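Local coordinates for hypothetical protein (Mus musculus, PDB 1VKB) that probably acts as a gamma-glutamylamine cyclotransferase, releasing 5-oxoproline from gamma-glutamyl amines such as those left by breakdown of cross-linked proteins, at residues Y19-R24 with N61-L66; P53-G58 with L139-S144. All coordinates share one frame; numbering follows the deposited sequence. Where two conformers were deposited one is given.

Contact 1 of 2, residues Y19-R24 with N61-L66; sequences YGTLKR and NIPWLL. With FMT (formic acid), chain C; FMT (formic acid), chain D.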
ATOM      1  N   TYR A  19      -0.300  -2.418  -1.144  1.00 15.11           N
ATOM      2  CA  TYR A  19      -1.616  -2.731  -1.717  1.00 14.82           C
ATOM      3  C   TYR A  19      -1.875  -1.948  -2.994  1.00 16.41           C
ATOM      4  O   TYR A  19      -2.832  -2.243  -3.685  1.00 15.30           O
ATOM      5  CB  TYR A  19      -2.729  -2.415  -0.707  1.00 15.88           C
ATOM      6  CG  TYR A  19      -2.703  -0.982  -0.253  1.00 11.27           C
ATOM      7  CD1 TYR A  19      -3.322   0.018  -0.996  1.00 14.91           C
ATOM      8  CD2 TYR A  19      -2.053  -0.631   0.928  1.00 14.66           C
ATOM      9  CE1 TYR A  19      -3.246   1.326  -0.593  1.00 13.53           C
ATOM     10  CE2 TYR A  19      -1.956   0.656   1.315  1.00 14.72           C
ATOM     11  CZ  TYR A  19      -2.575   1.649   0.545  1.00 14.36           C
ATOM     12  OH  TYR A  19      -2.531   2.971   0.935  1.00 15.84           O
ATOM     13  N   GLY A  20      -1.066  -0.918  -3.265  1.00 14.76           N
ATOM     14  CA  GLY A  20      -1.363  -0.006  -4.330  1.00 15.37           C
ATOM     15  C   GLY A  20      -0.382  -0.034  -5.466  1.00 13.80           C
ATOM     16  O   GLY A  20      -0.071  -1.082  -6.074  1.00 14.58           O
ATOM     17  N   THR A  21       0.046   1.171  -5.842  1.00 14.08           N
ATOM     18  CA  THR A  21       0.907   1.333  -7.047  1.00 14.44           C
ATOM     19  C   THR A  21       2.281   0.706  -6.865  1.00 14.76           C
ATOM     20  O   THR A  21       3.034   0.562  -7.832  1.00 14.08           O
ATOM     21  CB  THR A  21       1.087   2.805  -7.452  1.00 15.02           C
ATOM     22  OG1 THR A  21       1.858   3.504  -6.466  1.00 16.48           O
ATOM     23  CG2 THR A  21      -0.220   3.510  -7.535  1.00 16.70           C
ATOM     24  N   LEU A  22       2.625   0.389  -5.620  1.00 15.16           N
ATOM     25  CA  LEU A  22       3.896  -0.281  -5.296  1.00 15.06           C
ATOM     26  C   LEU A  22       3.962  -1.783  -5.539  1.00 15.90           C
ATOM     27  O   LEU A  22       5.058  -2.346  -5.569  1.00 16.56           O
ATOM     28  CB  LEU A  22       4.353   0.036  -3.864  1.00 14.85           C
ATOM     29  CG  LEU A  22       4.663   1.508  -3.594  1.00 18.95           C
ATOM     30  CD1 LEU A  22       4.849   1.724  -2.092  1.00 19.42           C
ATOM     31  CD2 LEU A  22       5.872   1.982  -4.322  1.00 17.39           C
ATOM     32  N   LYS A  23       2.818  -2.435  -5.718  1.00 15.41           N
ATOM     33  CA  LYS A  23       2.761  -3.854  -5.994  1.00 14.08           C
ATOM     34  C   LYS A  23       3.429  -4.241  -7.315  1.00 16.38           C
ATOM     35  O   LYS A  23       3.476  -3.448  -8.269  1.00 14.55           O
ATOM     36  CB  LYS A  23       1.316  -4.340  -6.071  1.00 16.46           C
ATOM     37  CG  LYS A  23       0.516  -4.314  -4.759  1.00 17.37           C
ATOM     38  CD  LYS A  23      -0.810  -5.134  -4.889  1.00 16.44           C
ATOM     39  CE  LYS A  23      -1.742  -4.577  -5.966  1.00 19.08           C
ATOM     40  NZ  LYS A  23      -3.030  -5.371  -6.036  1.00 14.36           N
ATOM     41  N   ARG A  24       3.870  -5.499  -7.391  1.00 16.82           N
ATOM     42  CA  ARG A  24       4.314  -6.086  -8.661  1.00 16.04           C
ATOM     43  C   ARG A  24       3.284  -5.814  -9.721  1.00 17.13           C
ATOM     44  O   ARG A  24       2.088  -5.938  -9.495  1.00 17.41           O
ATOM     45  CB  ARG A  24       4.520  -7.588  -8.543  1.00 19.14           C
ATOM     46  CG  ARG A  24       5.796  -7.959  -7.808  1.00 17.90           C
ATOM     47  CD  ARG A  24       6.022  -9.436  -7.716  1.00 23.06           C
ATOM     48  NE  ARG A  24       7.403  -9.715  -7.318  1.00 26.91           N
ATOM     49  CZ  ARG A  24       7.880 -10.951  -7.197  1.00 35.03           C
ATOM     50  NH1 ARG A  24       7.087 -11.989  -7.402  1.00 31.06           N
ATOM     51  NH2 ARG A  24       9.131 -11.147  -6.842  1.00 29.04           N
ATOM     52  N   ASN A  61      -5.746   9.604  -9.412  1.00 16.74           N
ATOM     53  CA  ASN A  61      -6.284   8.254  -9.260  1.00 13.27           C
ATOM     54  C   ASN A  61      -5.347   7.363  -8.422  1.00 12.95           C
ATOM     55  O   ASN A  61      -5.036   6.209  -8.754  1.00 16.46           O
ATOM     56  CB  ASN A  61      -6.563   7.626 -10.630  1.00 13.50           C
ATOM     57  CG  ASN A  61      -7.558   8.435 -11.449  1.00 16.15           C
ATOM     58  OD1 ASN A  61      -8.413   9.138 -10.898  1.00 16.01           O
ATOM     59  ND2 ASN A  61      -7.451   8.351 -12.783  1.00 14.77           N
ATOM     60  N   ILE A  62      -4.960   7.892  -7.283  1.00 14.31           N
ATOM     61  CA  ILE A  62      -4.096   7.187  -6.321  1.00 14.45           C
ATOM     62  C   ILE A  62      -4.938   6.252  -5.454  1.00 16.34           C
ATOM     63  O   ILE A  62      -6.064   6.593  -5.068  1.00 14.36           O
ATOM     64  CB  ILE A  62      -3.372   8.230  -5.470  1.00 13.18           C
ATOM     65  CG1 ILE A  62      -2.231   8.810  -6.323  1.00 16.83           C
ATOM     66  CG2 ILE A  62      -2.761   7.616  -4.260  1.00 16.83           C
ATOM     67  CD1 ILE A  62      -1.642  10.087  -5.722  1.00 21.73           C
ATOM     68  N   PRO A  63      -4.429   5.071  -5.162  1.00 14.74           N
ATOM     69  CA  PRO A  63      -5.076   4.239  -4.180  1.00 14.84           C
ATOM     70  C   PRO A  63      -4.726   4.636  -2.749  1.00 15.36           C
ATOM     71  O   PRO A  63      -3.546   4.847  -2.402  1.00 16.03           O
ATOM     72  CB  PRO A  63      -4.528   2.855  -4.485  1.00 14.47           C
ATOM     73  CG  PRO A  63      -3.101   3.106  -4.943  1.00 16.30           C
ATOM     74  CD  PRO A  63      -3.250   4.405  -5.744  1.00 15.08           C
ATOM     75  N   TRP A  64      -5.750   4.685  -1.914  1.00 13.78           N
ATOM     76  CA  TRP A  64      -5.599   5.069  -0.514  1.00 13.86           C
ATOM     77  C   TRP A  64      -6.308   4.100   0.375  1.00 15.25           C
ATOM     78  O   TRP A  64      -7.525   3.911   0.243  1.00 16.12           O
ATOM     79  CB  TRP A  64      -6.197   6.457  -0.259  1.00 13.84           C
ATOM     80  CG  TRP A  64      -5.856   7.543  -1.261  1.00 13.26           C
ATOM     81  CD1 TRP A  64      -6.470   7.795  -2.434  1.00 16.36           C
ATOM     82  CD2 TRP A  64      -4.872   8.598  -1.090  1.00 11.29           C
ATOM     83  NE1 TRP A  64      -5.925   8.920  -3.034  1.00 17.53           N
ATOM     84  CE2 TRP A  64      -4.941   9.421  -2.224  1.00 12.96           C
ATOM     85  CE3 TRP A  64      -3.934   8.901  -0.109  1.00 15.27           C
ATOM     86  CZ2 TRP A  64      -4.099  10.528  -2.400  1.00 15.34           C
ATOM     87  CZ3 TRP A  64      -3.106  10.002  -0.288  1.00 16.90           C
ATOM     88  CH2 TRP A  64      -3.204  10.795  -1.420  1.00 15.50           C
ATOM     89  N   LEU A  65      -5.572   3.531   1.331  1.00 14.16           N
ATOM     90  CA  LEU A  65      -6.156   2.703   2.367  1.00 14.61           C
ATOM     91  C   LEU A  65      -6.505   3.620   3.550  1.00 15.39           C
ATOM     92  O   LEU A  65      -5.608   4.145   4.260  1.00 15.05           O
ATOM     93  CB  LEU A  65      -5.191   1.585   2.781  1.00 14.19           C
ATOM     94  CG  LEU A  65      -5.810   0.444   3.586  1.00 16.80           C
ATOM     95  CD1 LEU A  65      -6.827  -0.308   2.718  1.00 27.35           C
ATOM     96  CD2 LEU A  65      -4.721  -0.508   4.034  1.00 17.77           C
ATOM     97  N   LEU A  66      -7.810   3.882   3.697  1.00 15.31           N
ATOM     98  CA  LEU A  66      -8.288   4.851   4.670  1.00 14.80           C
ATOM     99  C   LEU A  66      -8.239   4.220   6.048  1.00 16.41           C
ATOM    100  O   LEU A  66      -8.664   3.083   6.226  1.00 17.67           O
ATOM    101  CB  LEU A  66      -9.673   5.349   4.344  1.00 15.66           C
ATOM    102  CG  LEU A  66      -9.963   5.785   2.938  1.00 13.18           C
ATOM    103  CD1 LEU A  66     -11.386   6.330   2.831  1.00 17.81           C
ATOM    104  CD2 LEU A  66      -8.917   6.788   2.497  1.00 13.95           C
TER
HETATM  105  C   FMT C 151       1.032   1.092  -1.513  1.00 23.38           C
HETATM  106  O1  FMT C 151       0.813   0.205  -0.660  1.00 14.11           O
HETATM  107  O2  FMT C 151       1.208   0.971  -2.753  1.00 18.95           O
HETATM  108  C   FMT D 152      10.057  -7.505  -6.636  1.00 34.75           C
HETATM  109  O1  FMT D 152      10.684  -8.492  -6.263  1.00 38.60           O
HETATM  110  O2  FMT D 152       9.237  -7.574  -7.530  1.00 31.09           O
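Tyr19 and Leu65 make the tight part of this contact. The phenol oxygen OH accepts a hydrogen bond from the backbone N of Leu65 at 3.1 Å, with an N-H...O angle of 150°, and the hydroxyl is also hydrogen-bonded to the carbonyl O of Tyr127. Leu65 CB lies over one face of the ring and comes within 3.4 Å of CZ. Formate O1 of chain C occupies the opposite face, nearer the rim than the centre, 3.4 Å from CD2. With chi1 at 57°, Tyr19 CG stands between its own backbone N and carbonyl carbon, which keeps the start of the ring beside the amide that binds this formate. An alanine here would probably deprive Leu65 N and Tyr127 O of the phenol hydroxyl and open a gap between Leu65 CB and the formate. Next along the loop, Gly20 CA packs 3.6 Å from Pro63 CG, and a side chain on Gly20 would run into that carbon. The Thr21 side chain crosses that of Pro63 at about a right angle, its CG2 3.6 Å from CD, while OG1 turns to Asn28.

The sequence Tyr-Gly-Thr-Leu is the signature loop of the gamma-glutamyl cyclotransferase fold, and here its type I turn from Gly20 to Lys23 curls round the formate. Tyr19 N reaches O1 at 2.9 Å and Leu22 N reaches O2 at 3.3 Å, with a weak bond from Gly20 N. The formate probably comes from the crystallisation liquor, yet this grip is consistent with a pocket for a substrate carboxylate.

Beyond the turn, Arg24 is exposed, its extended side chain well away from residues 61-66, and grips the chain D formate through NE to O2 (2.8 Å) and NH2 to O1.

Contact 2 of 2, residues P53-G58 with L139-S144; sequences PLVIAG and LPYHES
Pro53 CB sits squarely over the centre of the Tyr141 ring, 3.6 Å above its plane, in a CH-pi contact where the two side chains lie side by side and point the same way. With the tyrosine chi2 at -12°, CD1 is almost eclipsed with CA and lies 3.7 Å from Val55 CG1. That methyl also lies near the carbonyl O of Pro140, so Val55 fills the angle between the loop backbone and the ring.

On the other side of strand 54-57, Leu54 and His142 cross at about a right angle. Leu54 CG is anti to its backbone N (chi1 171°), and beyond it CD2 packs against His142 CB at 3.9 Å. The imidazole receives Ile56 CD1 over one face, 4.1 Å from the ring centroid, and at its edge CD2 approaches Leu54 O. At the far end, Ala57 CB and Leu139 CD1 meet tightly at 3.5 Å.

One direct backbone bond joins the segments: His142 N to Leu54 O, 2.8 Å and nearly straight at 166°, in the plane of the carbonyl. Two waters add bridges. The first accepts from Leu54 N and donates to His142 O; the second accepts from Ile56 N at 2.9 Å and donates to Pro140 O at 2.7 Å. The order of partners is that of an antiparallel pair, although the segments diverge too strongly to pair as regular strands. Strand 54-57 is hydrogen-bonded to strand 62-66 along its other edge, so the loop and its waters cover the remaining one. The chemistry thus implies a hydrated strand edge, Leu54 O met by one loop amide, Leu54 N and Ile56 N by bridging waters, with CH-pi and aliphatic contacts on either face of the strand.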
ATOM      1  N   PRO A  53     -11.420   0.664   4.241  1.00 16.59           N
ATOM      2  CA  PRO A  53     -11.755   1.137   2.901  1.00 14.67           C
ATOM      3  C   PRO A  53     -10.533   1.376   2.047  1.00 14.57           C
ATOM      4  O   PRO A  53      -9.582   2.042   2.491  1.00 17.52           O
ATOM      5  CB  PRO A  53     -12.506   2.470   3.159  1.00 13.35           C
ATOM      6  CG  PRO A  53     -12.837   2.451   4.596  1.00 17.22           C
ATOM      7  CD  PRO A  53     -11.688   1.707   5.245  1.00 15.42           C
ATOM      8  N   LEU A  54     -10.559   0.884   0.806  1.00 13.39           N
ATOM      9  CA  LEU A  54      -9.530   1.170  -0.184  1.00 12.32           C
ATOM     10  C   LEU A  54     -10.193   1.883  -1.316  1.00 14.93           C
ATOM     11  O   LEU A  54     -11.086   1.309  -1.966  1.00 14.01           O
ATOM     12  CB  LEU A  54      -8.883  -0.119  -0.684  1.00 12.45           C
ATOM     13  CG  LEU A  54      -7.940  -0.064  -1.861  1.00 14.46           C
ATOM     14  CD1 LEU A  54      -6.786   0.932  -1.532  1.00 17.76           C
ATOM     15  CD2 LEU A  54      -7.440  -1.443  -2.311  1.00 17.79           C
ATOM     16  N   VAL A  55      -9.789   3.123  -1.541  1.00 14.47           N
ATOM     17  CA  VAL A  55     -10.427   3.957  -2.539  1.00 14.80           C
ATOM     18  C   VAL A  55      -9.384   4.446  -3.546  1.00 17.12           C
ATOM     19  O   VAL A  55      -8.226   4.627  -3.228  1.00 15.98           O
ATOM     20  CB  VAL A  55     -11.167   5.185  -1.913  1.00 14.69           C
ATOM     21  CG1 VAL A  55     -12.313   4.759  -0.994  1.00 17.02           C
ATOM     22  CG2 VAL A  55     -10.224   6.106  -1.137  1.00 14.41           C
ATOM     23  N   ILE A  56      -9.853   4.684  -4.762  1.00 14.26           N
ATOM     24  CA  ILE A  56      -9.049   5.266  -5.821  1.00 14.97           C
ATOM     25  C   ILE A  56      -9.556   6.674  -5.995  1.00 13.52           C
ATOM     26  O   ILE A  56     -10.715   6.900  -6.412  1.00 12.49           O
ATOM     27  CB  ILE A  56      -9.189   4.444  -7.108  1.00 14.84           C
ATOM     28  CG1 ILE A  56      -8.658   3.018  -6.916  1.00 14.85           C
ATOM     29  CG2 ILE A  56      -8.390   5.102  -8.200  1.00 13.26           C
ATOM     30  CD1 ILE A  56      -8.975   2.096  -8.076  1.00 18.27           C
ATOM     31  N   ALA A  57      -8.721   7.635  -5.637  1.00 13.25           N
ATOM     32  CA  ALA A  57      -9.240   8.969  -5.394  1.00 15.33           C
ATOM     33  C   ALA A  57      -8.266  10.076  -5.737  1.00 16.00           C
ATOM     34  O   ALA A  57      -7.042   9.899  -5.738  1.00 15.80           O
ATOM     35  CB  ALA A  57      -9.681   9.085  -3.937  1.00 17.01           C
ATOM     36  N   GLY A  58      -8.822  11.246  -5.981  1.00 13.71           N
ATOM     37  CA  GLY A  58      -8.028  12.415  -6.300  1.00 17.56           C
ATOM     38  C   GLY A  58      -7.678  12.484  -7.775  1.00 16.62           C
ATOM     39  O   GLY A  58      -7.950  11.569  -8.543  1.00 14.72           O
ATOM     40  N   LEU A 139     -16.741   6.901  -2.172  1.00 15.35           N
ATOM     41  CA  LEU A 139     -16.213   6.232  -3.366  1.00 13.69           C
ATOM     42  C   LEU A 139     -16.278   4.715  -3.144  1.00 13.73           C
ATOM     43  O   LEU A 139     -16.452   4.251  -2.008  1.00 12.59           O
ATOM     44  CB  LEU A 139     -14.775   6.645  -3.629  1.00 17.47           C
ATOM     45  CG  LEU A 139     -14.590   8.079  -4.080  1.00 16.66           C
ATOM     46  CD1 LEU A 139     -13.108   8.408  -4.067  1.00 19.44           C
ATOM     47  CD2 LEU A 139     -15.174   8.276  -5.474  1.00 20.26           C
ATOM     48  N   PRO A 140     -16.155   3.937  -4.218  1.00 14.39           N
ATOM     49  CA  PRO A 140     -16.232   2.500  -4.080  1.00 15.01           C
ATOM     50  C   PRO A 140     -15.105   1.966  -3.187  1.00 14.80           C
ATOM     51  O   PRO A 140     -13.999   2.442  -3.292  1.00 14.46           O
ATOM     52  CB  PRO A 140     -16.048   2.012  -5.512  1.00 13.47           C
ATOM     53  CG  PRO A 140     -16.556   3.127  -6.360  1.00 13.51           C
ATOM     54  CD  PRO A 140     -16.049   4.353  -5.627  1.00 13.20           C
ATOM     55  N   TYR A 141     -15.397   0.972  -2.356  1.00 14.05           N
ATOM     56  CA  TYR A 141     -14.385   0.338  -1.501  1.00 12.54           C
ATOM     57  C   TYR A 141     -13.926  -0.964  -2.083  1.00 15.58           C
ATOM     58  O   TYR A 141     -14.713  -1.890  -2.235  1.00 14.53           O
ATOM     59  CB  TYR A 141     -14.908   0.080  -0.087  1.00 12.62           C
ATOM     60  CG  TYR A 141     -15.313   1.306   0.714  1.00 11.58           C
ATOM     61  CD1 TYR A 141     -15.009   2.610   0.309  1.00 15.04           C
ATOM     62  CD2 TYR A 141     -16.019   1.154   1.896  1.00 18.52           C
ATOM     63  CE1 TYR A 141     -15.402   3.706   1.088  1.00 13.35           C
ATOM     64  CE2 TYR A 141     -16.411   2.249   2.667  1.00 18.55           C
ATOM     65  CZ  TYR A 141     -16.090   3.509   2.274  1.00 17.16           C
ATOM     66  OH  TYR A 141     -16.527   4.591   3.032  1.00 19.23           O
ATOM     67  N   HIS A 142     -12.638  -1.008  -2.408  1.00 14.89           N
ATOM     68  CA  HIS A 142     -12.030  -2.089  -3.165  1.00 15.90           C
ATOM     69  C   HIS A 142     -11.434  -3.133  -2.267  1.00 16.09           C
ATOM     70  O   HIS A 142     -10.890  -2.832  -1.208  1.00 15.03           O
ATOM     71  CB  HIS A 142     -10.905  -1.521  -4.040  1.00 16.21           C
ATOM     72  CG  HIS A 142     -11.397  -0.718  -5.205  1.00 15.00           C
ATOM     73  ND1 HIS A 142     -11.712  -1.289  -6.410  1.00 14.82           N
ATOM     74  CD2 HIS A 142     -11.716   0.586  -5.312  1.00 15.72           C
ATOM     75  CE1 HIS A 142     -12.166  -0.356  -7.230  1.00 15.84           C
ATOM     76  NE2 HIS A 142     -12.196   0.790  -6.581  1.00 16.48           N
ATOM     77  N   GLU A 143     -11.476  -4.370  -2.723  1.00 15.45           N
ATOM     78  CA  GLU A 143     -10.746  -5.451  -2.047  1.00 17.56           C
ATOM     79  C   GLU A 143      -9.291  -5.449  -2.494  1.00 17.13           C
ATOM     80  O   GLU A 143      -8.379  -5.826  -1.736  1.00 17.26           O
ATOM     81  CB  GLU A 143     -11.405  -6.791  -2.355  1.00 19.31           C
ATOM     82  CG  GLU A 143     -12.765  -6.922  -1.675  1.00 24.62           C
ATOM     83  CD  GLU A 143     -13.549  -8.165  -2.108  1.00 26.42           C
ATOM     84  OE1 GLU A 143     -13.018  -8.974  -2.891  1.00 32.87           O
ATOM     85  OE2 GLU A 143     -14.702  -8.292  -1.651  1.00 35.54           O
ATOM     86  N   SER A 144      -9.063  -5.061  -3.746  1.00 17.30           N
ATOM     87  CA  SER A 144      -7.722  -5.028  -4.302  1.00 17.14           C
ATOM     88  C   SER A 144      -7.603  -3.892  -5.300  1.00 19.90           C
ATOM     89  O   SER A 144      -8.613  -3.456  -5.884  1.00 17.77           O
ATOM     90  CB  SER A 144      -7.323  -6.359  -4.942  0.65 20.58           C
ATOM     91  OG  SER A 144      -8.051  -6.665  -6.089  0.65 22.34           O
TER
HETATM   92  O   HOH W   1     -12.061  -1.693   1.013  1.00 16.66           O
HETATM   93  O   HOH W   2     -12.497   3.630  -5.155  1.00 13.50           O

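Overall arrangement
Contacts 1 and 2 meet on neighbouring strands of one sheet, their centres 9 Å apart, joined by the antiparallel pair of strands 54-57 and 62-66. Trp64 N to Val55 O and Leu66 N to Pro53 O, each 2.8 Å, are probable hydrogen bonds between them. Leu54 belongs to both surroundings: it meets the 139-144 loop and also packs on Tyr19 and Leu65. Contact 1 is the inner one, about 5 Å from the centre of the chain, and carries the formate pocket; contact 2, about 12 Å from that centre, covers the outer strand edge.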